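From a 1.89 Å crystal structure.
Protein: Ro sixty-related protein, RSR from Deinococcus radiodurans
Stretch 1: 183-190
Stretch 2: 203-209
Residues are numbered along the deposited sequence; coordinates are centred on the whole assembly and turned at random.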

# COMPACT_ATOMS: atom_id res chain seq x y z
N SER A 183 19.34 13.83 5.88
CA SER A 183 18.48 14.99 5.71
C SER A 183 18.74 15.62 4.34
O SER A 183 19.77 15.35 3.73
CB SER A 183 18.73 16.03 6.80
OG SER A 183 19.96 16.71 6.59
N GLN A 184 17.83 16.45 3.86
CA GLN A 184 18.07 17.19 2.62
C GLN A 184 19.32 18.05 2.77
O GLN A 184 20.14 18.16 1.85
CB GLN A 184 16.86 18.07 2.26
CG GLN A 184 15.54 17.33 2.23
CD GLN A 184 15.43 16.35 1.09
OE1 GLN A 184 14.66 15.39 1.15
NE2 GLN A 184 16.22 16.56 0.05
N ALA A 185 19.48 18.66 3.94
CA ALA A 185 20.66 19.46 4.25
C ALA A 185 21.97 18.68 4.05
O ALA A 185 22.90 19.19 3.43
CB ALA A 185 20.59 20.01 5.67
N ASP A 186 22.03 17.45 4.57
CA ASP A 186 23.20 16.59 4.38
C ASP A 186 23.53 16.40 2.90
O ASP A 186 24.67 16.60 2.46
CB ASP A 186 22.97 15.20 4.97
CG ASP A 186 22.80 15.21 6.47
OD1 ASP A 186 23.24 16.18 7.12
OD2 ASP A 186 22.22 14.23 6.97
N ALA A 187 22.53 15.96 2.15
CA ALA A 187 22.70 15.69 0.74
C ALA A 187 23.14 16.94 -0.02
O ALA A 187 24.00 16.87 -0.89
CB ALA A 187 21.40 15.14 0.15
N LEU A 188 22.54 18.08 0.32
CA LEU A 188 22.83 19.33 -0.37
C LEU A 188 24.28 19.77 -0.13
O LEU A 188 24.93 20.31 -1.03
CB LEU A 188 21.83 20.41 0.04
CG LEU A 188 20.41 20.25 -0.54
CD1 LEU A 188 19.42 21.24 0.08
CD2 LEU A 188 20.41 20.38 -2.07
N ARG A 189 24.78 19.52 1.07
CA ARG A 189 26.15 19.90 1.43
C ARG A 189 27.18 19.05 0.71
O ARG A 189 28.31 19.48 0.49
CB ARG A 189 26.36 19.77 2.94
CG ARG A 189 25.52 20.72 3.77
CD ARG A 189 25.97 20.76 5.23
NE ARG A 189 25.03 21.53 6.02
CZ ARG A 189 24.08 20.99 6.77
NH1 ARG A 189 23.96 19.67 6.85
NH2 ARG A 189 23.25 21.78 7.45
N LYS A 190 26.79 17.83 0.37
CA LYS A 190 27.67 16.89 -0.30
C LYS A 190 27.61 17.11 -1.81
O LYS A 190 28.63 17.02 -2.49
CB LYS A 190 27.27 15.45 0.04
CG LYS A 190 27.61 14.99 1.47
CD LYS A 190 28.87 14.13 1.50
CE LYS A 190 29.11 13.55 2.90
NZ LYS A 190 30.12 12.45 2.91
N VAL A 203 15.60 28.39 -2.53
CA VAL A 203 14.98 27.33 -1.73
C VAL A 203 16.00 26.27 -1.35
O VAL A 203 15.89 25.65 -0.29
CB VAL A 203 13.77 26.67 -2.42
CG1 VAL A 203 14.21 25.90 -3.65
CG2 VAL A 203 13.07 25.71 -1.46
N LEU A 204 16.99 26.07 -2.21
CA LEU A 204 18.07 25.14 -1.91
C LEU A 204 18.87 25.70 -0.75
O LEU A 204 19.19 24.97 0.20
CB LEU A 204 18.95 24.92 -3.15
CG LEU A 204 18.29 24.12 -4.28
CD1 LEU A 204 19.20 23.98 -5.49
CD2 LEU A 204 17.86 22.75 -3.79
N LYS A 205 19.17 26.99 -0.81
CA LYS A 205 19.88 27.65 0.27
C LYS A 205 19.09 27.55 1.58
O LYS A 205 19.67 27.31 2.64
CB LYS A 205 20.15 29.12 -0.05
CG LYS A 205 21.13 29.78 0.91
CD LYS A 205 21.17 31.29 0.72
CE LYS A 205 22.12 31.96 1.71
NZ LYS A 205 23.55 31.81 1.31
N PHE A 206 17.77 27.72 1.50
CA PHE A 206 16.94 27.64 2.70
C PHE A 206 16.97 26.24 3.29
O PHE A 206 16.97 26.06 4.51
CB PHE A 206 15.50 28.05 2.41
CG PHE A 206 14.55 27.68 3.52
CD1 PHE A 206 14.37 28.52 4.60
CD2 PHE A 206 13.85 26.49 3.48
CE1 PHE A 206 13.50 28.19 5.63
CE2 PHE A 206 12.98 26.15 4.50
CZ PHE A 206 12.81 27.00 5.58
N MET A 207 16.98 25.24 2.41
CA MET A 207 16.98 23.84 2.83
C MET A 207 18.25 23.48 3.58
O MET A 207 18.28 22.52 4.34
CB MET A 207 16.79 22.92 1.62
CG MET A 207 15.37 22.96 1.05
SD MET A 207 15.14 22.08 -0.52
CE MET A 207 15.32 20.37 -0.02
N VAL A 208 19.30 24.27 3.36
CA VAL A 208 20.56 24.07 4.06
C VAL A 208 20.67 24.92 5.33
O VAL A 208 21.10 24.43 6.36
CB VAL A 208 21.77 24.31 3.14
CG1 VAL A 208 23.06 24.18 3.91
CG2 VAL A 208 21.76 23.33 1.99
N ASP A 209 20.29 26.19 5.26
CA ASP A 209 20.53 27.07 6.41
C ASP A 209 19.27 27.55 7.15
O ASP A 209 19.38 28.29 8.13
CB ASP A 209 21.43 28.25 6.03
CG ASP A 209 20.76 29.22 5.07
OD1 ASP A 209 21.48 30.07 4.50
OD2 ASP A 209 19.53 29.13 4.88

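The two stretches are helical segments of one chain whose axes approach to 8.5 Å, with an angle of 117° between their N-to-C directions. No hydrogen bond crosses between them; the contact rests on packing, and it buries 338 Å² summed over both sides.

Ser 183 does not reach stretch 2, but it fixes the start of the helix that does. It occupies the N-cap position: Ser 183 OG accepts from Asp 186 N at 3.0 Å (N-H...O angle 164°), while Ser 183 N donates to Asp 186 OD2 at 3.1 Å. The chi1 of 74° (p) places the hydroxyl over a backbone NH that has no carbonyl partner from a preceding turn.

Gln 184 directs its CA-to-CB bond toward stretch 2, and its closest contact is through Gln 184 CB, 3.6 Å from Met 207 CE. The chi3 of 70° (p) at Met 207 bends the end of that flexible thioether chain to this position.

Ala 185 marks the closest backbone register, Ala 185 CA lying 4.6 Å from Val 208 CA. Its CA-to-CB bond points sideways, and Ala 185 CB sits 3.7 Å from Met 207 O and 4.4 Å from Val 208 CA. A methyl group suits so narrow a gap, where side chain meets backbone directly.

Asp 186 points away, and Ala 187 is out of reach, so the next contact comes one helical turn after Gln 184, at Leu 188.

Leu 188 loses 82 Å² to stretch 2, the largest share of any residue here. Its CA-to-CB bond points toward the partner, and its m,t rotamer (chi1 -73°, chi2 171°) lays the side chain against Leu 204, Met 207 and Val 208. The closest side-chain pairs are Leu 188 CB to Val 208 CG2 at 3.5 Å, Leu 188 CD1 to Met 207 CB at 3.5 Å, and Leu 188 CD2 to Leu 204 CD2 at 3.9 Å. A branched, wholly apolar side chain fits this buried setting, since it fills space without leaving a polar group unpaired.

Arg 189 starts sideways, but its end comes nearer. Arg 189 NE lies 3.9 Å from Val 208 CG1, and Arg 189 NH2 lies 3.6 Å from Val 208 O, an oblique approach without a hydrogen bond. Arg 189 NH1 also forms a salt bridge with Asp 186 OD1 at 3.6 Å, within stretch 1. The long side chain brings its guanidinium against Val 208, and the residue stays exposed, as suits a charged group. Lys 190, also exposed, is out of reach.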